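Local coordinates for leucyl-tRNA synthetase subunit alpha (Aquifex aeolicus, PDB 3O0A), which forms part of an enzyme that joins leucine to its tRNA, the fragment here being the CP1 hydrolytic domain, which probably clears wrongly charged tRNA by hydrolysis, at residues E4-E15 with K36-P47; M140-R148 with L158-P166. All coordinates share one frame; numbering follows the deposited sequence.

Interaction 1: E4-E15 with K36-P47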
loop_
_atom_site.group_PDB
_atom_site.type_symbol
_atom_site.label_atom_id
_atom_site.label_comp_id
_atom_site.label_asym_id
_atom_site.label_seq_id
_atom_site.Cartn_x
_atom_site.Cartn_y
_atom_site.Cartn_z
ATOM N N GLU A 4 -13.088 1.925 13.132
ATOM C CA GLU A 4 -13.031 3.305 12.574
ATOM C C GLU A 4 -11.767 3.465 11.737
ATOM O O GLU A 4 -10.671 3.066 12.144
ATOM C CB GLU A 4 -13.091 4.353 13.696
ATOM C CG GLU A 4 -12.945 5.813 13.243
ATOM C CD GLU A 4 -14.137 6.325 12.452
ATOM O OE1 GLU A 4 -15.183 6.604 13.073
ATOM O OE2 GLU A 4 -14.023 6.464 11.210
ATOM N N GLY A 5 -11.943 4.030 10.554
ATOM C CA GLY A 5 -10.841 4.281 9.639
ATOM C C GLY A 5 -11.389 4.714 8.298
ATOM O O GLY A 5 -12.485 5.292 8.214
ATOM N N ALA A 6 -10.627 4.439 7.248
ATOM C CA ALA A 6 -11.011 4.845 5.911
ATOM C C ALA A 6 -10.658 3.759 4.916
ATOM O O ALA A 6 -9.652 3.075 5.070
ATOM C CB ALA A 6 -10.305 6.135 5.532
ATOM N N LEU A 7 -11.493 3.612 3.898
ATOM C CA LEU A 7 -11.071 2.894 2.699
ATOM C C LEU A 7 -10.440 3.947 1.797
ATOM O O LEU A 7 -11.002 5.029 1.632
ATOM C CB LEU A 7 -12.267 2.245 2.002
ATOM C CG LEU A 7 -12.882 1.014 2.676
ATOM C CD1 LEU A 7 -14.270 0.756 2.117
ATOM C CD2 LEU A 7 -11.990 -0.207 2.483
ATOM N N ILE A 8 -9.277 3.642 1.235
ATOM C CA ILE A 8 -8.603 4.559 0.320
ATOM C C ILE A 8 -8.330 3.817 -0.980
ATOM O O ILE A 8 -7.833 2.685 -0.959
ATOM C CB ILE A 8 -7.308 5.122 0.915
ATOM C CG1 ILE A 8 -7.627 5.887 2.210
ATOM C CG2 ILE A 8 -6.594 6.050 -0.115
ATOM C CD1 ILE A 8 -6.426 6.492 2.926
ATOM N N ARG A 9 -8.699 4.450 -2.090
ATOM C CA ARG A 9 -8.578 3.833 -3.409
ATOM C C ARG A 9 -7.246 4.200 -4.059
ATOM O O ARG A 9 -7.128 5.221 -4.732
ATOM C CB ARG A 9 -9.768 4.212 -4.316
ATOM C CG ARG A 9 -11.129 3.912 -3.690
ATOM C CD ARG A 9 -12.205 3.716 -4.738
ATOM N NE ARG A 9 -11.932 2.559 -5.606
ATOM C CZ ARG A 9 -12.657 1.439 -5.660
ATOM N NH1 ARG A 9 -13.712 1.265 -4.871
ATOM N NH2 ARG A 9 -12.317 0.470 -6.510
ATOM N N PHE A 10 -6.223 3.387 -3.811
ATOM C CA PHE A 10 -5.007 3.471 -4.620
ATOM C C PHE A 10 -5.330 2.890 -5.998
ATOM O O PHE A 10 -6.324 2.184 -6.148
ATOM C CB PHE A 10 -3.861 2.714 -3.935
ATOM C CG PHE A 10 -3.300 3.448 -2.747
ATOM C CD1 PHE A 10 -4.033 3.552 -1.559
ATOM C CD2 PHE A 10 -2.055 4.069 -2.828
ATOM C CE1 PHE A 10 -3.519 4.255 -0.459
ATOM C CE2 PHE A 10 -1.537 4.769 -1.735
ATOM C CZ PHE A 10 -2.275 4.851 -0.542
ATOM N N TYR A 11 -4.512 3.197 -6.999
ATOM C CA TYR A 11 -4.732 2.601 -8.315
ATOM C C TYR A 11 -3.464 2.522 -9.126
ATOM O O TYR A 11 -2.612 3.401 -9.061
ATOM C CB TYR A 11 -5.819 3.367 -9.096
ATOM C CG TYR A 11 -5.601 4.863 -9.188
ATOM C CD1 TYR A 11 -6.120 5.723 -8.212
ATOM C CD2 TYR A 11 -4.875 5.427 -10.245
ATOM C CE1 TYR A 11 -5.933 7.107 -8.280
ATOM C CE2 TYR A 11 -4.670 6.834 -10.324
ATOM C CZ TYR A 11 -5.203 7.656 -9.333
ATOM O OH TYR A 11 -5.024 9.027 -9.381
ATOM N N VAL A 12 -3.352 1.456 -9.903
ATOM C CA VAL A 12 -2.278 1.345 -10.878
ATOM C C VAL A 12 -2.790 1.926 -12.186
ATOM O O VAL A 12 -3.777 1.434 -12.751
ATOM C CB VAL A 12 -1.835 -0.121 -11.065
ATOM C CG1 VAL A 12 -0.784 -0.223 -12.143
ATOM C CG2 VAL A 12 -1.317 -0.702 -9.750
ATOM N N GLU A 13 -2.131 2.992 -12.641
ATOM C CA GLU A 13 -2.441 3.577 -13.943
ATOM C C GLU A 13 -1.886 2.699 -15.054
ATOM O O GLU A 13 -0.728 2.268 -14.995
ATOM C CB GLU A 13 -1.831 4.967 -14.058
ATOM C CG GLU A 13 -2.403 5.969 -13.076
ATOM C CD GLU A 13 -1.675 7.290 -13.150
ATOM O OE1 GLU A 13 -1.289 7.680 -14.273
ATOM O OE2 GLU A 13 -1.442 7.913 -12.092
ATOM N N ILE A 14 -2.720 2.432 -16.053
ATOM C CA ILE A 14 -2.314 1.633 -17.213
ATOM C C ILE A 14 -2.631 2.412 -18.487
ATOM O O ILE A 14 -3.791 2.483 -18.908
ATOM C CB ILE A 14 -3.024 0.251 -17.230
ATOM C CG1 ILE A 14 -2.702 -0.577 -15.971
ATOM C CG2 ILE A 14 -2.689 -0.524 -18.512
ATOM C CD1 ILE A 14 -1.256 -1.005 -15.858
ATOM N N GLU A 15 -1.579 2.976 -19.078
ATOM C CA GLU A 15 -1.656 3.890 -20.225
ATOM C C GLU A 15 -2.081 3.190 -21.520
ATOM O O GLU A 15 -2.757 3.784 -22.373
ATOM C CB GLU A 15 -0.293 4.578 -20.400
ATOM C CG GLU A 15 -0.133 5.464 -21.630
ATOM C CD GLU A 15 -0.955 6.743 -21.554
ATOM O OE1 GLU A 15 -1.047 7.340 -20.455
ATOM O OE2 GLU A 15 -1.504 7.152 -22.600
ATOM N N LYS A 36 -8.542 3.437 -17.396
ATOM C CA LYS A 36 -7.103 3.167 -17.524
ATOM C C LYS A 36 -6.478 3.001 -16.130
ATOM O O LYS A 36 -5.389 3.519 -15.841
ATOM C CB LYS A 36 -6.400 4.237 -18.366
ATOM C CG LYS A 36 -6.704 4.121 -19.872
ATOM C CD LYS A 36 -5.917 5.152 -20.667
ATOM C CE LYS A 36 -5.938 4.834 -22.156
ATOM N NZ LYS A 36 -5.282 5.897 -22.978
ATOM N N ARG A 37 -7.208 2.277 -15.279
ATOM C CA ARG A 37 -6.801 2.022 -13.888
ATOM C C ARG A 37 -7.155 0.622 -13.442
ATOM O O ARG A 37 -8.160 0.069 -13.892
ATOM C CB ARG A 37 -7.523 2.978 -12.938
ATOM C CG ARG A 37 -7.125 4.412 -13.080
ATOM C CD ARG A 37 -7.999 5.278 -12.198
ATOM N NE ARG A 37 -7.566 6.662 -12.322
ATOM C CZ ARG A 37 -8.025 7.674 -11.596
ATOM N NH1 ARG A 37 -8.961 7.482 -10.679
ATOM N NH2 ARG A 37 -7.540 8.893 -11.803
ATOM N N ILE A 38 -6.332 0.075 -12.545
ATOM C CA ILE A 38 -6.690 -1.098 -11.744
ATOM C C ILE A 38 -6.666 -0.653 -10.298
ATOM O O ILE A 38 -5.628 -0.247 -9.793
ATOM C CB ILE A 38 -5.722 -2.289 -11.953
ATOM C CG1 ILE A 38 -5.723 -2.737 -13.436
ATOM C CG2 ILE A 38 -6.078 -3.458 -10.993
ATOM C CD1 ILE A 38 -6.989 -3.412 -13.927
ATOM N N TYR A 39 -7.821 -0.675 -9.643
ATOM C CA TYR A 39 -7.891 -0.142 -8.284
ATOM C C TYR A 39 -7.372 -1.124 -7.249
ATOM O O TYR A 39 -7.670 -2.317 -7.323
ATOM C CB TYR A 39 -9.322 0.256 -7.941
ATOM C CG TYR A 39 -9.723 1.574 -8.569
ATOM C CD1 TYR A 39 -9.279 2.785 -8.023
ATOM C CD2 TYR A 39 -10.537 1.618 -9.692
ATOM C CE1 TYR A 39 -9.646 4.006 -8.575
ATOM C CE2 TYR A 39 -10.909 2.846 -10.258
ATOM C CZ TYR A 39 -10.454 4.030 -9.693
ATOM O OH TYR A 39 -10.801 5.247 -10.231
ATOM N N ILE A 40 -6.639 -0.590 -6.269
ATOM C CA ILE A 40 -6.253 -1.355 -5.081
ATOM C C ILE A 40 -6.833 -0.632 -3.881
ATOM O O ILE A 40 -6.267 0.351 -3.399
ATOM C CB ILE A 40 -4.717 -1.450 -4.959
ATOM C CG1 ILE A 40 -4.123 -2.045 -6.239
ATOM C CG2 ILE A 40 -4.293 -2.281 -3.742
ATOM C CD1 ILE A 40 -3.793 -1.034 -7.300
ATOM N N ASP A 41 -7.959 -1.128 -3.397
ATOM C CA ASP A 41 -8.593 -0.506 -2.240
ATOM C C ASP A 41 -7.883 -0.979 -0.978
ATOM O O ASP A 41 -7.650 -2.183 -0.791
ATOM C CB ASP A 41 -10.066 -0.881 -2.145
ATOM C CG ASP A 41 -10.907 -0.318 -3.282
ATOM O OD1 ASP A 41 -10.485 0.656 -3.949
ATOM O OD2 ASP A 41 -12.017 -0.865 -3.484
ATOM N N VAL A 42 -7.535 -0.033 -0.114
ATOM C CA VAL A 42 -6.889 -0.381 1.145
ATOM C C VAL A 42 -7.759 0.108 2.295
ATOM O O VAL A 42 -8.380 1.152 2.203
ATOM C CB VAL A 42 -5.412 0.157 1.265
ATOM C CG1 VAL A 42 -4.562 -0.240 0.051
ATOM C CG2 VAL A 42 -5.348 1.665 1.475
ATOM N N PHE A 43 -7.823 -0.665 3.370
ATOM C CA PHE A 43 -8.382 -0.139 4.603
ATOM C C PHE A 43 -7.276 0.333 5.544
ATOM O O PHE A 43 -6.277 -0.345 5.722
ATOM C CB PHE A 43 -9.279 -1.154 5.307
ATOM C CG PHE A 43 -9.747 -0.684 6.655
ATOM C CD1 PHE A 43 -10.777 0.249 6.765
ATOM C CD2 PHE A 43 -9.118 -1.132 7.812
ATOM C CE1 PHE A 43 -11.187 0.708 8.021
ATOM C CE2 PHE A 43 -9.523 -0.679 9.063
ATOM C CZ PHE A 43 -10.553 0.242 9.162
ATOM N N THR A 44 -7.460 1.503 6.144
ATOM C CA THR A 44 -6.495 2.012 7.125
ATOM C C THR A 44 -7.177 2.691 8.299
ATOM O O THR A 44 -8.160 3.390 8.114
ATOM C CB THR A 44 -5.464 3.006 6.489
ATOM O OG1 THR A 44 -4.544 3.457 7.496
ATOM C CG2 THR A 44 -6.149 4.211 5.846
ATOM N N THR A 45 -6.644 2.492 9.504
ATOM C CA THR A 45 -7.092 3.260 10.668
ATOM C C THR A 45 -6.233 4.516 10.822
ATOM O O THR A 45 -6.397 5.275 11.780
ATOM C CB THR A 45 -7.039 2.429 11.972
ATOM O OG1 THR A 45 -5.689 2.015 12.224
ATOM C CG2 THR A 45 -7.930 1.199 11.845
ATOM N N ARG A 46 -5.323 4.718 9.867
ATOM C CA ARG A 46 -4.404 5.859 9.881
ATOM C C ARG A 46 -4.448 6.695 8.590
ATOM O O ARG A 46 -3.416 6.905 7.943
ATOM C CB ARG A 46 -2.975 5.391 10.179
ATOM C CG ARG A 46 -2.745 4.854 11.615
ATOM C CD ARG A 46 -3.091 5.864 12.708
ATOM N NE ARG A 46 -2.355 7.126 12.601
ATOM C CZ ARG A 46 -1.119 7.335 13.055
ATOM N NH1 ARG A 46 -0.430 6.362 13.649
ATOM N NH2 ARG A 46 -0.564 8.534 12.913
ATOM N N PRO A 47 -5.639 7.203 8.223
ATOM C CA PRO A 47 -5.699 7.984 6.990
ATOM C C PRO A 47 -4.911 9.300 7.093
ATOM O O PRO A 47 -4.553 9.881 6.068
ATOM C CB PRO A 47 -7.201 8.225 6.818
ATOM C CG PRO A 47 -7.737 8.225 8.217
ATOM C CD PRO A 47 -6.953 7.141 8.891
#
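Ala-6 and Thr-44 bond to each other through both backbone groups: Ala-6 N to Thr-44 O at 2.8 Å, and Thr-44 N back to Ala-6 O. Strands 6-13 and 37-44 form an antiparallel pair in the three-stranded sheet of the editing domain. The same double bonding recurs at Ile-8 with Val-42 and at Val-12 with Ile-38. At Phe-10 and Ile-40 it is uneven: Ile-40 N gives a sound bond to Phe-10 O, but the return bond is weak. Ile-14 N to Lys-36 O (2.9 Å) ends the ladder, just where the chain leaves helix 26-35.

The non-hydrogen-bonded pairs carry Arg-9, Tyr-11, Arg-37, Tyr-39 and Asp-41 on one face. The Arg-37 guanidinium lies flat on the Tyr-11 ring, centres 3.8 Å apart and planes at 12°. An extended chain from CG to NE carries it there. Arg-37 NH1 also donates to Tyr-39 OH at 2.9 Å; with the stack, this holds the group's rotation. That hydroxyl is bonded to Glu-35 as well. Arg-9, bent at chi3 (63°), stands its guanidinium edge-on over the Tyr-39 ring face, a cation-pi pair with nearly perpendicular planes. Asp-41 pairs with Arg-9 by charge alone; no N-H points at its OD1, whose close placement is doubtful.

The other face is mostly apolar and buried. Ala-6 and Ile-8 also touch helix 194-207; Val-12, Ile-38 and Ile-40 meet helix 64-74. Phe-10 CE1 reaches Val-42 CG2 at 3.7 Å. Packing is tight where Ile-40 CD1 meets Val-12 CG2 at 3.5 Å.

Interaction 2: M140-R148 with L158-P166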
loop_
_atom_site.group_PDB
_atom_site.type_symbol
_atom_site.label_atom_id
_atom_site.label_comp_id
_atom_site.label_asym_id
_atom_site.label_seq_id
_atom_site.Cartn_x
_atom_site.Cartn_y
_atom_site.Cartn_z
ATOM N N MET A 140 -1.823 0.192 2.722
ATOM C CA MET A 140 -0.797 1.182 2.441
ATOM C C MET A 140 0.269 1.098 3.518
ATOM O O MET A 140 -0.028 0.894 4.710
ATOM C CB MET A 140 -1.377 2.588 2.347
ATOM C CG MET A 140 -1.841 3.163 3.671
ATOM S SD MET A 140 -2.620 4.755 3.370
ATOM C CE MET A 140 -2.582 5.390 5.045
ATOM N N CYS A 141 1.523 1.221 3.097
ATOM C CA CYS A 141 2.615 1.067 4.033
ATOM C C CYS A 141 3.346 2.378 4.273
ATOM O O CYS A 141 3.797 3.037 3.341
ATOM C CB CYS A 141 3.560 -0.038 3.562
ATOM S SG CYS A 141 2.710 -1.625 3.369
ATOM N N VAL A 142 3.448 2.729 5.549
ATOM C CA VAL A 142 3.976 4.010 5.989
ATOM C C VAL A 142 5.072 3.673 7.014
ATOM O O VAL A 142 4.835 3.688 8.229
ATOM C CB VAL A 142 2.867 4.893 6.606
ATOM C CG1 VAL A 142 3.406 6.282 7.013
ATOM C CG2 VAL A 142 1.688 5.037 5.621
ATOM N N PRO A 143 6.278 3.341 6.520
ATOM C CA PRO A 143 7.338 2.902 7.432
ATOM C C PRO A 143 7.704 3.905 8.523
ATOM O O PRO A 143 8.148 3.493 9.592
ATOM C CB PRO A 143 8.550 2.667 6.522
ATOM C CG PRO A 143 8.068 2.732 5.148
ATOM C CD PRO A 143 6.702 3.340 5.108
ATOM N N ALA A 144 7.531 5.199 8.258
ATOM C CA ALA A 144 7.794 6.218 9.280
ATOM C C ALA A 144 6.909 6.069 10.523
ATOM O O ALA A 144 7.306 6.479 11.616
ATOM C CB ALA A 144 7.652 7.618 8.689
ATOM N N HIS A 145 5.721 5.485 10.364
ATOM C CA HIS A 145 4.696 5.524 11.415
ATOM C C HIS A 145 4.026 4.190 11.726
ATOM O O HIS A 145 3.066 4.138 12.503
ATOM C CB HIS A 145 3.652 6.593 11.052
ATOM C CG HIS A 145 4.267 7.922 10.756
ATOM N ND1 HIS A 145 4.992 8.624 11.696
ATOM C CD2 HIS A 145 4.307 8.659 9.621
ATOM C CE1 HIS A 145 5.442 9.741 11.155
ATOM N NE2 HIS A 145 5.036 9.789 9.899
ATOM N N ASP A 146 4.527 3.116 11.117
ATOM C CA ASP A 146 4.022 1.772 11.376
ATOM C C ASP A 146 5.240 0.856 11.547
ATOM O O ASP A 146 6.063 0.725 10.633
ATOM C CB ASP A 146 3.104 1.322 10.225
ATOM C CG ASP A 146 2.433 -0.042 10.472
ATOM O OD1 ASP A 146 3.141 -1.048 10.687
ATOM O OD2 ASP A 146 1.184 -0.116 10.387
ATOM N N GLN A 147 5.365 0.266 12.737
ATOM C CA GLN A 147 6.520 -0.563 13.076
ATOM C C GLN A 147 6.688 -1.778 12.170
ATOM O O GLN A 147 7.810 -2.094 11.772
ATOM C CB GLN A 147 6.497 -0.984 14.552
ATOM C CG GLN A 147 7.769 -1.698 15.000
ATOM C CD GLN A 147 9.025 -0.847 14.850
ATOM O OE1 GLN A 147 8.981 0.379 14.957
ATOM N NE2 GLN A 147 10.156 -1.503 14.618
ATOM N N ARG A 148 5.583 -2.455 11.852
ATOM C CA ARG A 148 5.612 -3.596 10.928
ATOM C C ARG A 148 6.147 -3.139 9.564
ATOM O O ARG A 148 6.996 -3.805 8.971
ATOM C CB ARG A 148 4.216 -4.224 10.767
ATOM C CG ARG A 148 3.465 -4.516 12.069
ATOM C CD ARG A 148 3.822 -5.889 12.617
ATOM N NE ARG A 148 2.902 -6.330 13.668
ATOM C CZ ARG A 148 3.126 -6.219 14.977
ATOM N NH1 ARG A 148 4.254 -5.673 15.425
ATOM N NH2 ARG A 148 2.223 -6.662 15.852
ATOM N N LEU A 158 13.274 0.078 1.240
ATOM C CA LEU A 158 12.185 0.957 0.799
ATOM C C LEU A 158 12.212 2.318 1.525
ATOM O O LEU A 158 12.666 2.394 2.666
ATOM C CB LEU A 158 10.836 0.241 0.961
ATOM C CG LEU A 158 10.717 -1.068 0.151
ATOM C CD1 LEU A 158 9.558 -1.925 0.622
ATOM C CD2 LEU A 158 10.617 -0.795 -1.357
ATOM N N PRO A 159 11.758 3.396 0.844
ATOM C CA PRO A 159 11.794 4.754 1.379
ATOM C C PRO A 159 10.997 4.961 2.663
ATOM O O PRO A 159 9.932 4.364 2.854
ATOM C CB PRO A 159 11.190 5.591 0.248
ATOM C CG PRO A 159 11.409 4.793 -0.967
ATOM C CD PRO A 159 11.212 3.388 -0.524
ATOM N N ILE A 160 11.536 5.811 3.532
ATOM C CA ILE A 160 10.857 6.218 4.748
ATOM C C ILE A 160 10.503 7.692 4.563
ATOM O O ILE A 160 11.366 8.507 4.231
ATOM C CB ILE A 160 11.736 5.998 6.007
ATOM C CG1 ILE A 160 12.306 4.574 6.023
ATOM C CG2 ILE A 160 10.930 6.277 7.280
ATOM C CD1 ILE A 160 13.507 4.378 6.967
ATOM N N LYS A 161 9.226 8.024 4.748
ATOM C CA LYS A 161 8.749 9.395 4.567
ATOM C C LYS A 161 7.953 9.849 5.790
ATOM O O LYS A 161 6.899 9.292 6.094
ATOM C CB LYS A 161 7.892 9.490 3.300
ATOM C CG LYS A 161 7.337 10.875 2.976
ATOM C CD LYS A 161 6.533 10.772 1.687
ATOM C CE LYS A 161 6.000 12.102 1.222
ATOM N NZ LYS A 161 5.146 11.876 0.015
ATOM N N VAL A 162 8.464 10.853 6.490
ATOM C CA VAL A 162 7.792 11.366 7.685
ATOM C C VAL A 162 6.623 12.275 7.311
ATOM O O VAL A 162 6.790 13.206 6.522
ATOM C CB VAL A 162 8.769 12.120 8.621
ATOM C CG1 VAL A 162 8.042 12.600 9.876
ATOM C CG2 VAL A 162 9.944 11.218 8.995
ATOM N N VAL A 163 5.446 11.986 7.870
ATOM C CA VAL A 163 4.260 12.836 7.674
ATOM C C VAL A 163 3.562 13.275 8.965
ATOM O O VAL A 163 2.740 14.177 8.936
ATOM C CB VAL A 163 3.217 12.209 6.705
ATOM C CG1 VAL A 163 3.748 12.213 5.287
ATOM C CG2 VAL A 163 2.814 10.803 7.157
ATOM N N VAL A 164 3.881 12.625 10.079
ATOM C CA VAL A 164 3.359 13.008 11.388
ATOM C C VAL A 164 4.555 13.342 12.267
ATOM O O VAL A 164 5.312 12.459 12.670
ATOM C CB VAL A 164 2.497 11.890 12.040
ATOM C CG1 VAL A 164 2.042 12.307 13.439
ATOM C CG2 VAL A 164 1.280 11.557 11.164
ATOM N N LYS A 165 4.734 14.625 12.544
ATOM C CA LYS A 165 5.882 15.062 13.321
ATOM C C LYS A 165 5.573 15.106 14.814
ATOM O O LYS A 165 4.665 15.825 15.232
ATOM C CB LYS A 165 6.374 16.420 12.831
ATOM C CG LYS A 165 7.451 16.325 11.760
ATOM C CD LYS A 165 8.298 17.591 11.736
ATOM C CE LYS A 165 9.263 17.590 10.561
ATOM N NZ LYS A 165 9.902 18.933 10.393
ATOM N N PRO A 166 6.322 14.323 15.619
ATOM C CA PRO A 166 6.214 14.422 17.071
ATOM C C PRO A 166 6.822 15.734 17.565
ATOM O O PRO A 166 7.662 16.328 16.882
ATOM C CB PRO A 166 7.029 13.222 17.571
ATOM C CG PRO A 166 7.994 12.942 16.489
ATOM C CD PRO A 166 7.303 13.299 15.209
HETATM O O HOH W 1 6.712 6.606 5.557
#
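His-145 takes the direct hydrogen bond of this contact. Val-163 N donates to His-145 NE2 at 3.0 Å with an N-H...N angle of 167°, and the donor lies in the ring plane. NE2 therefore acts as an acceptor. At the other ring nitrogen, ND1 is bonded to the carbonyl of Tyr-177, so both nitrogens are held and the ring's rotation is fixed. With chi1 at -53°, CG stands beside the backbone N, and the ring reaches the backbone of 162-164.

One water bridges the two segments. It accepts from Ala-144 N at 3.2 Å and from Lys-161 N at 3.0 Å.

Apolar contacts flank these bonds. Val-164 CB sits over one face of the His-145 imidazole, 4.0 Å from the ring centroid, as a CH-pi contact. Ala-144 CB lies over the opposite face, so the ring is sandwiched. Val-163 CG2 touches His-145 CD2 at 3.6 Å. Ala-144 CB also faces Ile-160 CG2 (3.8 Å), and Pro-143 CB meets Ile-160 CG1 (4.2 Å).

A carbon-to-carbonyl contact sets Pro-143 CG against Pro-159 O, which is bonded to Thr-54.

Residues 142-146 run from strand 138-141 to helix 147-156, and Asp-146 is its N-cap, bonding to the N of Asp-149. Residues 158-163 lead on to the small antiparallel strand pair 164-165 and 182-183. This is a strand-loop-helix-loop connection in the editing domain, its two loops tied at the base by a histidine side chain bonded to main chain.

From the N terminus, strand 6-13 runs out and helix 26-35 turns the chain back into strand 37-44, where interaction 1 closes its loop. The chain then builds most of the four-stranded mixed sheet before interaction 2 opens at the end of strand 138-141. Helix 147-156 fills the second loop, which 158-166 closes. The two loops follow in series, neither nested nor crossed. The centres of interactions 1 and 2 lie about 17 Å apart. The two still meet at Met-140. Met-140 CE packs on Arg-46 O at 3.4 Å, and Met-140 CB lies 3.8 Å from Phe-10 CZ. The three-stranded sheet thus abuts the edge strand of the mixed sheet.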